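Local coordinates for Non-fluorescent flavoprotein (Photobacterium phosphoreum, PDB 1FVP) that binds flavin mononucleotide carrying a covalently attached myristate and, as a member of the bacterial luciferase family, may have FMN-linked alkanal monooxygenase activity, at residues A[3-8]-A[223-228]; A[32-37]-A[213-218]; A[186-191]-A[195-200]. All coordinates share one frame; numbering follows the deposited sequence.

Contact 1: residues A[3-8]-A[223-228]; sequences KWNYGV and KFRQDN. With FMA (6-(3-tetradecanoic acid) flavine mononucleotide), chain D.
W4, Y6 and F224 line part of the flavin-myristate pocket, and next to them R225, near the C-terminal end of helix 207-227, meets the chain leading into strand 6-11 at K3, W4, N5 and Y6. R225 has by far the most surface buried here. The backbone carbonyl of W4 lies at the edge of its guanidinium and in its plane, with NH1 and W4 O 2.5 Å apart. The other terminal nitrogen, NH2, donates to a water 3.1 Å from it, and the same water accepts the backbone N-H of Y6, so that it links the arginine to the start of the strand. K3 covers one face of the guanidinium: with CG anti to the backbone N (chi1 160°) and an extended chain beyond it, its CE comes to 3.9 Å from R225 CZ. The two positive ends stay near each other, K3 NZ and R225 NH2 being 4.4 Å apart. In the barrel-like fold of the luciferase family these are the first strand and the last helix, and side chains from the N-terminal segment and from the helix both touch the flavin group. W4 lays one face of its indole against the ring system, FMA C4 standing 3.4 Å above the indole plane over its centre. F224 approaches the same carbonyl region obliquely, its CZ 3.2 Å from FMA O4, while its CB lies beside the carboxylate of the fatty acid. Further along, Y6 meets the myristate chain rather than the flavin: its OH is 3.2 Å from FMA C7', an oblique approach to the ring. The indole of W4 is itself met by the ring of F197 on the neighbouring strand 195-199, and K3, F224 and R225 also touch L230 in the C-terminal tail.

Contact 2: residues A[32-37]-A[213-218]; sequences LRIIDE and VMIDLN
I34 and M214 each have about 70 Å² covered by the opposite helix segment and form the heart of the meeting between helices 23-38 and 207-227, with I215 joining from one side. M214 extends from its helix with CG and SD in a straight run and then turns at the thioether (chi3 77°), which swings the terminal methyl back across I34. CE thus lies 3.9 Å from I34 CG2 and 4.0 Å from I34 CB, while the sulfur faces the end of the other branch, M214 SD to I34 CD1 being 4.0 Å. The isoleucine is touched on both its branches, and the two side chains cross at a slant. In I34 a chi1 of -46° sets CG1 beside the backbone N and leaves CG2 anti to it; this CG2 methyl also carries the contact with I215, standing 3.7 Å from I215 CG2, and these two side chains cross at about a right angle. I215 starts toward helix 23-38 but its longer branch leads off elsewhere, so the gamma methyl does the touching. M214 CE also reaches I35, 4.2 Å from its CG1. I35 carries the contact on to V8 of strand 6-11 and to Y42 and I45 of strand 42-48, and M214 onto F201. Carbon and sulfur surfaces alone meet between the two segments; the M214 carbonyl accepts from Y42 OH, and R33 forms salt bridges with E30 and D38. L32, I35 and D36 additionally pack on L72 and E70 of the second subunit. With segment axes 10.6 Å apart and running at 29° in the same sense, the pair matches the nearly parallel neighbouring helices on the outer layer of an alpha/beta barrel, here the helices that follow strands 6-11 and 195-199.

Contact 3: residues A[186-191]-A[195-200]; sequences NLAGKF and VDFLLC
Aliphatic packing comes first, and V195 is its centre. Both gamma methyls of the valine turn to the end of helix 178-190 and the residue after it: CG1 lies 4.0 Å from F191 CB and CG2 4.3 Å from A188 CA. With CG1 anti to its own carbonyl carbon (chi1 -71°), the valine sets both methyls beside F191 CB, while CG2 also reaches the helix backbone at A188. F191 starts toward the strand, but its ring then leads away, meeting V195 CG1 only obliquely.

The second kind of contact is between a methyl and a ring edge. F197, two residues along the strand and on the same side of it, directs the rim of its ring at the alanine: A188 CB sits near the ring plane, 4.4 Å from F197 CZ. The small methyl thus meets the end of a ring whose own neighbour is the indole of W4.

The contact closes a tight helix-loop-strand return, in which helix 178-190 packs on the strand that follows it. F191 extends it to F94 and to R103 and L107 of helix 100-116, V195 to strand 126-134, while the backbone of 195-199 pairs in parallel with strands 126-134 and 6-11.

How the contacts relate
Contacts 1 and 3 meet directly in the sheet, where strands 6-11 and 195-199 are parallel neighbours: G7 N lies 2.9 Å from F197 O, a probable hydrogen bond, and the rings of Y6 and F197 touch at 3.3 Å between CE1 and CD1. Both border bound flavin-myristate, contact 1 through W4, Y6 and F224, contact 3 through L199. Contact 2 shares helix 207-227 with contact 1, their centres about 14 Å apart, and joins it where V8 CG1 meets I35 CD1 at 3.7 Å; its M214 side chain is about 8 Å from a bound FMA, and L217 touches one. Contacts 2 and 3 do not touch. In sequence contact 3 is nested within contact 2, itself inside contact 1.

Contact 1: residues A[3-8]-A[223-228]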
loop_
_atom_site.group_PDB
_atom_site.type_symbol
_atom_site.label_atom_id
_atom_site.label_comp_id
_atom_site.label_asym_id
_atom_site.label_seq_id
_atom_site.Cartn_x
_atom_site.Cartn_y
_atom_site.Cartn_z
ATOM N N LYS A 3 8.863 -15.707 -14.615
ATOM C CA LYS A 3 9.798 -14.834 -13.929
ATOM C C LYS A 3 9.010 -14.426 -12.659
ATOM O O LYS A 3 7.901 -13.921 -12.838
ATOM C CB LYS A 3 10.111 -13.535 -14.648
ATOM C CG LYS A 3 10.679 -12.448 -13.725
ATOM C CD LYS A 3 10.879 -11.137 -14.451
ATOM C CE LYS A 3 11.133 -9.981 -13.504
ATOM N NZ LYS A 3 11.752 -8.846 -14.247
ATOM N N TRP A 4 9.638 -14.670 -11.546
ATOM C CA TRP A 4 9.103 -14.394 -10.221
ATOM C C TRP A 4 9.657 -13.087 -9.642
ATOM O O TRP A 4 10.872 -13.013 -9.403
ATOM C CB TRP A 4 9.461 -15.523 -9.266
ATOM C CG TRP A 4 8.997 -16.868 -9.671
ATOM C CD1 TRP A 4 8.355 -17.273 -10.805
ATOM C CD2 TRP A 4 9.206 -18.062 -8.885
ATOM N NE1 TRP A 4 8.150 -18.628 -10.784
ATOM C CE2 TRP A 4 8.650 -19.137 -9.617
ATOM C CE3 TRP A 4 9.787 -18.289 -7.640
ATOM C CZ2 TRP A 4 8.667 -20.432 -9.132
ATOM C CZ3 TRP A 4 9.808 -19.578 -7.173
ATOM C CH2 TRP A 4 9.255 -20.633 -7.895
ATOM N N ASN A 5 8.736 -12.161 -9.444
ATOM C CA ASN A 5 9.125 -10.850 -8.852
ATOM C C ASN A 5 9.082 -11.153 -7.346
ATOM O O ASN A 5 8.371 -12.110 -6.958
ATOM C CB ASN A 5 8.251 -9.758 -9.427
ATOM C CG ASN A 5 8.758 -8.339 -9.322
ATOM O OD1 ASN A 5 8.108 -7.482 -8.680
ATOM N ND2 ASN A 5 9.904 -8.006 -9.927
ATOM N N TYR A 6 9.828 -10.411 -6.559
ATOM C CA TYR A 6 9.895 -10.564 -5.104
ATOM C C TYR A 6 9.720 -9.216 -4.411
ATOM O O TYR A 6 10.298 -8.208 -4.837
ATOM C CB TYR A 6 11.237 -11.172 -4.675
ATOM C CG TYR A 6 11.457 -12.559 -5.213
ATOM C CD1 TYR A 6 10.840 -13.660 -4.611
ATOM C CD2 TYR A 6 12.275 -12.778 -6.310
ATOM C CE1 TYR A 6 11.040 -14.953 -5.092
ATOM C CE2 TYR A 6 12.476 -14.064 -6.814
ATOM C CZ TYR A 6 11.858 -15.144 -6.200
ATOM O OH TYR A 6 12.084 -16.386 -6.712
ATOM N N GLY A 7 8.938 -9.258 -3.355
ATOM C CA GLY A 7 8.631 -8.059 -2.541
ATOM C C GLY A 7 8.868 -8.414 -1.078
ATOM O O GLY A 7 9.211 -9.575 -0.817
ATOM N N VAL A 8 8.707 -7.461 -0.190
ATOM C CA VAL A 8 8.907 -7.670 1.258
ATOM C C VAL A 8 7.674 -7.102 1.967
ATOM O O VAL A 8 7.034 -6.192 1.405
ATOM C CB VAL A 8 10.218 -6.991 1.694
ATOM C CG1 VAL A 8 10.295 -6.748 3.191
ATOM C CG2 VAL A 8 11.455 -7.713 1.208
ATOM N N LYS A 223 20.820 -13.456 -10.547
ATOM C CA LYS A 223 21.568 -14.404 -11.373
ATOM C C LYS A 223 20.649 -15.316 -12.179
ATOM O O LYS A 223 20.707 -15.286 -13.417
ATOM C CB LYS A 223 22.528 -15.265 -10.568
ATOM C CG LYS A 223 23.855 -15.515 -11.296
ATOM C CD LYS A 223 24.851 -16.153 -10.352
ATOM C CE LYS A 223 25.016 -15.444 -9.026
ATOM N NZ LYS A 223 25.990 -14.324 -9.053
ATOM N N PHE A 224 19.841 -16.098 -11.493
ATOM C CA PHE A 224 18.858 -17.026 -12.070
ATOM C C PHE A 224 18.180 -16.336 -13.270
ATOM O O PHE A 224 17.906 -16.998 -14.284
ATOM C CB PHE A 224 17.799 -17.476 -11.067
ATOM C CG PHE A 224 16.599 -18.146 -11.677
ATOM C CD1 PHE A 224 15.524 -17.394 -12.157
ATOM C CD2 PHE A 224 16.557 -19.538 -11.782
ATOM C CE1 PHE A 224 14.428 -18.010 -12.726
ATOM C CE2 PHE A 224 15.449 -20.184 -12.346
ATOM C CZ PHE A 224 14.386 -19.402 -12.831
ATOM N N ARG A 225 17.879 -15.055 -13.069
ATOM C CA ARG A 225 17.270 -14.275 -14.160
ATOM C C ARG A 225 18.416 -14.276 -15.211
ATOM O O ARG A 225 18.470 -15.155 -16.076
ATOM C CB ARG A 225 16.857 -12.860 -13.875
ATOM C CG ARG A 225 16.542 -12.349 -12.507
ATOM C CD ARG A 225 15.101 -12.345 -12.112
ATOM N NE ARG A 225 14.734 -11.063 -11.520
ATOM C CZ ARG A 225 13.714 -10.777 -10.723
ATOM N NH1 ARG A 225 12.855 -11.711 -10.338
ATOM N NH2 ARG A 225 13.568 -9.508 -10.318
ATOM N N GLN A 226 19.311 -13.324 -15.031
ATOM C CA GLN A 226 20.473 -13.144 -15.894
ATOM C C GLN A 226 20.825 -14.429 -16.638
ATOM O O GLN A 226 20.691 -14.565 -17.861
ATOM C CB GLN A 226 21.693 -12.647 -15.101
ATOM C CG GLN A 226 21.627 -11.181 -14.786
ATOM C CD GLN A 226 22.956 -10.492 -14.631
ATOM O OE1 GLN A 226 23.989 -10.911 -15.160
ATOM N NE2 GLN A 226 22.913 -9.379 -13.882
ATOM N N ASP A 227 21.280 -15.379 -15.849
ATOM C CA ASP A 227 21.727 -16.703 -16.291
ATOM C C ASP A 227 20.858 -17.230 -17.434
ATOM O O ASP A 227 21.393 -17.474 -18.530
ATOM C CB ASP A 227 21.832 -17.678 -15.118
ATOM C CG ASP A 227 22.705 -18.881 -15.442
ATOM O OD1 ASP A 227 23.887 -18.697 -15.775
ATOM O OD2 ASP A 227 22.156 -20.005 -15.353
ATOM N N ASN A 228 19.581 -17.386 -17.115
ATOM C CA ASN A 228 18.611 -17.903 -18.093
ATOM C C ASN A 228 17.357 -17.027 -18.138
ATOM O O ASN A 228 16.654 -16.745 -17.166
ATOM C CB ASN A 228 18.361 -19.388 -17.885
ATOM C CG ASN A 228 17.516 -19.760 -16.693
ATOM O OD1 ASN A 228 16.509 -20.469 -16.830
ATOM N ND2 ASN A 228 17.915 -19.298 -15.515
HETATM N N1 FMA D . 10.408 -21.949 -11.826
HETATM C C2 FMA D . 10.122 -20.813 -12.464
HETATM O O2 FMA D . 9.384 -20.639 -13.359
HETATM N N3 FMA D . 10.776 -19.581 -12.042
HETATM C C4 FMA D . 11.660 -19.578 -11.025
HETATM O O4 FMA D . 12.183 -18.530 -10.715
HETATM C C4A FMA D . 11.955 -20.808 -10.359
HETATM N N5 FMA D . 12.799 -20.917 -9.364
HETATM C C5A FMA D . 13.119 -22.040 -8.702
HETATM C C6 FMA D . 14.030 -22.059 -7.650
HETATM C C7 FMA D . 14.290 -23.259 -7.037
HETATM C C7M FMA D . 15.289 -23.407 -5.836
HETATM C C8 FMA D . 13.651 -24.482 -7.462
HETATM C C8M FMA D . 13.905 -25.811 -6.828
HETATM C C9 FMA D . 12.757 -24.426 -8.511
HETATM C C9A FMA D . 12.448 -23.264 -9.154
HETATM N N10 FMA D . 11.552 -23.142 -10.208
HETATM C C10 FMA D . 11.250 -22.019 -10.858
HETATM C C1B FMA D . 10.821 -24.386 -10.715
HETATM C C2B FMA D . 9.400 -24.100 -11.368
HETATM O O2B FMA D . 8.584 -25.021 -10.666
HETATM C C3B FMA D . 9.472 -24.352 -12.856
HETATM O "O3'" FMA D . 10.781 -24.272 -13.323
HETATM C C4B FMA D . 8.587 -23.450 -13.724
HETATM O "O4'" FMA D . 7.174 -23.563 -13.323
HETATM C C5B FMA D . 8.690 -23.860 -15.219
HETATM O "O5'" FMA D . 7.248 -24.206 -15.667
HETATM P P FMA D . 6.740 -25.500 -16.417
HETATM O O1P FMA D . 7.442 -25.303 -17.806
HETATM O O2P FMA D . 7.242 -26.655 -15.698
HETATM O O3P FMA D . 5.360 -25.509 -16.363
HETATM C "C1'" FMA D . 16.832 -19.696 -7.765
HETATM O "O1'" FMA D . 17.353 -20.535 -6.935
HETATM O "O2'" FMA D . 17.579 -18.972 -8.432
HETATM C "C2'" FMA D . 15.530 -20.171 -8.321
HETATM C "C3'" FMA D . 14.630 -20.779 -7.237
HETATM C "C4'" FMA D . 13.680 -19.719 -6.769
HETATM C "C5'" FMA D . 14.009 -18.893 -5.549
HETATM C "C6'" FMA D . 12.844 -18.728 -4.604
HETATM C "C7'" FMA D . 12.932 -17.450 -3.783
HETATM C "C8'" FMA D . 13.019 -17.609 -2.324
HETATM C "C9'" FMA D . 11.752 -17.604 -1.486
HETATM C C11 FMA D . 11.950 -18.135 -0.099
HETATM C C12 FMA D . 13.174 -17.865 0.696
HETATM C C13 FMA D . 13.257 -18.318 2.115
HETATM C C14 FMA D . 14.494 -17.963 2.876
HETATM C C15 FMA D . 15.780 -18.149 2.122
HETATM O O HOH W 1 11.647 -9.484 -7.893
#

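Contact 2: residues A[32-37]-A[213-218]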
loop_
_atom_site.group_PDB
_atom_site.type_symbol
_atom_site.label_atom_id
_atom_site.label_comp_id
_atom_site.label_asym_id
_atom_site.label_seq_id
_atom_site.Cartn_x
_atom_site.Cartn_y
_atom_site.Cartn_z
ATOM N N LEU A 32 14.512 -2.371 5.591
ATOM C CA LEU A 32 14.222 -1.427 4.506
ATOM C C LEU A 32 15.523 -0.899 3.896
ATOM O O LEU A 32 15.552 -0.574 2.693
ATOM C CB LEU A 32 13.370 -0.273 5.027
ATOM C CG LEU A 32 11.914 -0.475 5.369
ATOM C CD1 LEU A 32 11.344 0.768 6.048
ATOM C CD2 LEU A 32 11.123 -0.783 4.111
ATOM N N ARG A 33 16.523 -0.801 4.779
ATOM C CA ARG A 33 17.828 -0.290 4.321
ATOM C C ARG A 33 18.371 -1.195 3.215
ATOM O O ARG A 33 18.753 -0.708 2.136
ATOM C CB ARG A 33 18.854 -0.123 5.438
ATOM C CG ARG A 33 20.123 0.586 4.950
ATOM C CD ARG A 33 21.229 0.546 5.951
ATOM N NE ARG A 33 21.588 -0.814 6.299
ATOM C CZ ARG A 33 22.157 -1.672 5.448
ATOM N NH1 ARG A 33 22.501 -1.338 4.209
ATOM N NH2 ARG A 33 22.337 -2.928 5.891
ATOM N N ILE A 34 18.380 -2.483 3.518
ATOM C CA ILE A 34 18.886 -3.501 2.574
ATOM C C ILE A 34 18.177 -3.296 1.240
ATOM O O ILE A 34 18.786 -3.130 0.176
ATOM C CB ILE A 34 18.702 -4.928 3.189
ATOM C CG1 ILE A 34 19.199 -4.845 4.646
ATOM C CG2 ILE A 34 19.387 -6.023 2.354
ATOM C CD1 ILE A 34 19.239 -6.146 5.471
ATOM N N ILE A 35 16.857 -3.298 1.391
ATOM C CA ILE A 35 15.948 -3.092 0.251
ATOM C C ILE A 35 16.572 -2.000 -0.618
ATOM O O ILE A 35 17.017 -2.284 -1.744
ATOM C CB ILE A 35 14.501 -2.806 0.765
ATOM C CG1 ILE A 35 13.832 -4.119 1.228
ATOM C CG2 ILE A 35 13.611 -2.058 -0.260
ATOM C CD1 ILE A 35 12.502 -3.980 2.002
ATOM N N ASP A 36 16.664 -0.790 -0.076
ATOM C CA ASP A 36 17.232 0.328 -0.837
ATOM C C ASP A 36 18.658 0.097 -1.319
ATOM O O ASP A 36 18.832 -0.027 -2.563
ATOM C CB ASP A 36 16.980 1.686 -0.183
ATOM C CG ASP A 36 15.692 2.343 -0.668
ATOM O OD1 ASP A 36 15.649 3.036 -1.708
ATOM O OD2 ASP A 36 14.646 2.168 0.012
ATOM N N GLU A 37 19.631 0.026 -0.425
ATOM C CA GLU A 37 21.031 -0.119 -0.825
ATOM C C GLU A 37 21.713 -1.450 -0.885
ATOM O O GLU A 37 22.739 -1.583 -1.615
ATOM C CB GLU A 37 21.843 0.847 0.069
ATOM C CG GLU A 37 21.185 1.337 1.343
ATOM C CD GLU A 37 21.765 2.496 2.094
ATOM O OE1 GLU A 37 22.948 2.673 2.369
ATOM O OE2 GLU A 37 20.890 3.330 2.467
ATOM N N VAL A 213 20.899 -13.227 4.788
ATOM C CA VAL A 213 19.905 -14.090 4.146
ATOM C C VAL A 213 19.172 -13.264 3.071
ATOM O O VAL A 213 18.429 -13.866 2.290
ATOM C CB VAL A 213 18.864 -14.659 5.118
ATOM C CG1 VAL A 213 18.747 -16.170 4.943
ATOM C CG2 VAL A 213 19.049 -14.247 6.550
ATOM N N MET A 214 19.362 -11.952 3.092
ATOM C CA MET A 214 18.686 -11.079 2.122
ATOM C C MET A 214 19.548 -10.847 0.893
ATOM O O MET A 214 19.124 -11.198 -0.219
ATOM C CB MET A 214 18.172 -9.785 2.734
ATOM C CG MET A 214 16.799 -10.016 3.337
ATOM S SD MET A 214 16.250 -8.442 4.067
ATOM C CE MET A 214 15.769 -7.533 2.598
ATOM N N ILE A 215 20.729 -10.294 1.093
ATOM C CA ILE A 215 21.591 -10.055 -0.076
ATOM C C ILE A 215 22.081 -11.357 -0.679
ATOM O O ILE A 215 22.626 -11.271 -1.800
ATOM C CB ILE A 215 22.647 -8.945 0.162
ATOM C CG1 ILE A 215 24.096 -9.495 0.200
ATOM C CG2 ILE A 215 22.346 -8.055 1.398
ATOM C CD1 ILE A 215 24.973 -8.840 -0.928
ATOM N N ASP A 216 21.901 -12.496 -0.040
ATOM C CA ASP A 216 22.348 -13.765 -0.628
ATOM C C ASP A 216 21.498 -14.055 -1.890
ATOM O O ASP A 216 22.036 -14.198 -2.982
ATOM C CB ASP A 216 22.167 -15.006 0.230
ATOM C CG ASP A 216 23.464 -15.449 0.879
ATOM O OD1 ASP A 216 24.306 -14.547 1.038
ATOM O OD2 ASP A 216 23.497 -16.671 1.151
ATOM N N LEU A 217 20.242 -14.186 -1.549
ATOM C CA LEU A 217 19.084 -14.472 -2.378
ATOM C C LEU A 217 18.875 -13.462 -3.509
ATOM O O LEU A 217 18.300 -13.765 -4.563
ATOM C CB LEU A 217 17.909 -14.561 -1.384
ATOM C CG LEU A 217 16.548 -14.255 -1.970
ATOM C CD1 LEU A 217 16.234 -15.259 -3.071
ATOM C CD2 LEU A 217 15.534 -14.415 -0.851
ATOM N N ASN A 218 19.354 -12.260 -3.258
ATOM C CA ASN A 218 19.307 -11.140 -4.203
ATOM C C ASN A 218 20.230 -11.571 -5.353
ATOM O O ASN A 218 19.883 -11.654 -6.517
ATOM C CB ASN A 218 19.826 -9.883 -3.523
ATOM C CG ASN A 218 20.198 -8.811 -4.535
ATOM O OD1 ASN A 218 21.277 -8.863 -5.144
ATOM N ND2 ASN A 218 19.293 -7.849 -4.688
#

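Contact 3: residues A[186-191]-A[195-200]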
loop_
_atom_site.group_PDB
_atom_site.type_symbol
_atom_site.label_atom_id
_atom_site.label_comp_id
_atom_site.label_asym_id
_atom_site.label_seq_id
_atom_site.Cartn_x
_atom_site.Cartn_y
_atom_site.Cartn_z
ATOM N N ASN A 186 8.684 -25.184 -4.094
ATOM C CA ASN A 186 8.086 -26.524 -3.971
ATOM C C ASN A 186 6.579 -26.215 -3.789
ATOM O O ASN A 186 5.704 -26.832 -4.399
ATOM C CB ASN A 186 8.697 -27.304 -2.827
ATOM C CG ASN A 186 8.718 -28.816 -2.900
ATOM O OD1 ASN A 186 7.682 -29.499 -3.038
ATOM N ND2 ASN A 186 9.944 -29.361 -2.787
ATOM N N LEU A 187 6.406 -25.212 -2.933
ATOM C CA LEU A 187 5.105 -24.687 -2.573
ATOM C C LEU A 187 4.529 -23.891 -3.749
ATOM O O LEU A 187 3.300 -23.943 -3.975
ATOM C CB LEU A 187 5.176 -23.839 -1.292
ATOM C CG LEU A 187 3.793 -23.381 -0.815
ATOM C CD1 LEU A 187 2.853 -24.566 -0.624
ATOM C CD2 LEU A 187 3.930 -22.610 0.483
ATOM N N ALA A 188 5.448 -23.194 -4.428
ATOM C CA ALA A 188 5.017 -22.390 -5.591
ATOM C C ALA A 188 4.064 -23.344 -6.340
ATOM O O ALA A 188 2.916 -23.000 -6.615
ATOM C CB ALA A 188 6.157 -21.926 -6.454
ATOM N N GLY A 189 4.602 -24.534 -6.532
ATOM C CA GLY A 189 4.005 -25.677 -7.184
ATOM C C GLY A 189 2.571 -25.973 -6.787
ATOM O O GLY A 189 1.688 -26.057 -7.679
ATOM N N LYS A 190 2.322 -26.119 -5.492
ATOM C CA LYS A 190 0.983 -26.425 -4.994
ATOM C C LYS A 190 -0.006 -25.316 -5.359
ATOM O O LYS A 190 -1.200 -25.467 -5.103
ATOM C CB LYS A 190 0.906 -26.643 -3.499
ATOM C CG LYS A 190 2.064 -27.156 -2.697
ATOM C CD LYS A 190 2.284 -28.652 -2.788
ATOM C CE LYS A 190 3.384 -28.940 -3.804
ATOM N NZ LYS A 190 3.425 -30.398 -4.124
ATOM N N PHE A 191 0.488 -24.226 -5.876
ATOM C CA PHE A 191 -0.204 -23.017 -6.314
ATOM C C PHE A 191 -0.046 -22.922 -7.840
ATOM O O PHE A 191 0.140 -21.835 -8.429
ATOM C CB PHE A 191 0.324 -21.738 -5.640
ATOM C CG PHE A 191 -0.256 -21.498 -4.280
ATOM C CD1 PHE A 191 -1.522 -20.959 -4.147
ATOM C CD2 PHE A 191 0.440 -21.840 -3.131
ATOM C CE1 PHE A 191 -2.112 -20.751 -2.911
ATOM C CE2 PHE A 191 -0.122 -21.641 -1.874
ATOM C CZ PHE A 191 -1.410 -21.089 -1.771
ATOM N N VAL A 195 2.303 -17.839 -8.193
ATOM C CA VAL A 195 2.390 -16.777 -7.169
ATOM C C VAL A 195 3.777 -16.149 -7.149
ATOM O O VAL A 195 4.713 -16.802 -7.596
ATOM C CB VAL A 195 2.065 -17.371 -5.792
ATOM C CG1 VAL A 195 0.624 -17.750 -5.581
ATOM C CG2 VAL A 195 3.027 -18.526 -5.543
ATOM N N ASP A 196 3.786 -14.961 -6.622
ATOM C CA ASP A 196 4.849 -14.010 -6.351
ATOM C C ASP A 196 4.851 -13.879 -4.819
ATOM O O ASP A 196 3.756 -14.065 -4.245
ATOM C CB ASP A 196 4.629 -12.702 -7.081
ATOM C CG ASP A 196 5.480 -12.647 -8.342
ATOM O OD1 ASP A 196 5.924 -13.707 -8.823
ATOM O OD2 ASP A 196 5.676 -11.503 -8.817
ATOM N N PHE A 197 6.006 -13.595 -4.222
ATOM C CA PHE A 197 6.071 -13.548 -2.753
ATOM C C PHE A 197 6.466 -12.248 -2.066
ATOM O O PHE A 197 7.331 -11.451 -2.401
ATOM C CB PHE A 197 6.944 -14.679 -2.214
ATOM C CG PHE A 197 7.091 -15.878 -3.076
ATOM C CD1 PHE A 197 8.002 -15.857 -4.130
ATOM C CD2 PHE A 197 6.324 -17.018 -2.840
ATOM C CE1 PHE A 197 8.155 -16.973 -4.959
ATOM C CE2 PHE A 197 6.456 -18.151 -3.655
ATOM C CZ PHE A 197 7.385 -18.102 -4.713
ATOM N N LEU A 198 5.733 -12.069 -0.988
ATOM C CA LEU A 198 5.845 -10.963 -0.043
ATOM C C LEU A 198 6.277 -11.768 1.198
ATOM O O LEU A 198 5.346 -12.401 1.747
ATOM C CB LEU A 198 4.483 -10.317 0.094
ATOM C CG LEU A 198 3.994 -9.353 -0.950
ATOM C CD1 LEU A 198 2.987 -8.376 -0.334
ATOM C CD2 LEU A 198 5.193 -8.589 -1.514
ATOM N N LEU A 199 7.551 -11.742 1.500
ATOM C CA LEU A 199 8.092 -12.530 2.602
ATOM C C LEU A 199 8.675 -11.702 3.721
ATOM O O LEU A 199 9.690 -11.028 3.493
ATOM C CB LEU A 199 9.085 -13.515 1.942
ATOM C CG LEU A 199 9.803 -13.107 0.674
ATOM C CD1 LEU A 199 10.576 -11.804 0.832
ATOM C CD2 LEU A 199 10.789 -14.189 0.259
ATOM N N CYS A 200 8.094 -11.785 4.897
ATOM C CA CYS A 200 8.506 -11.077 6.111
ATOM C C CYS A 200 9.742 -11.698 6.740
ATOM O O CYS A 200 9.585 -12.848 7.203
ATOM C CB CYS A 200 7.392 -11.172 7.173
ATOM S SG CYS A 200 7.733 -10.197 8.671
#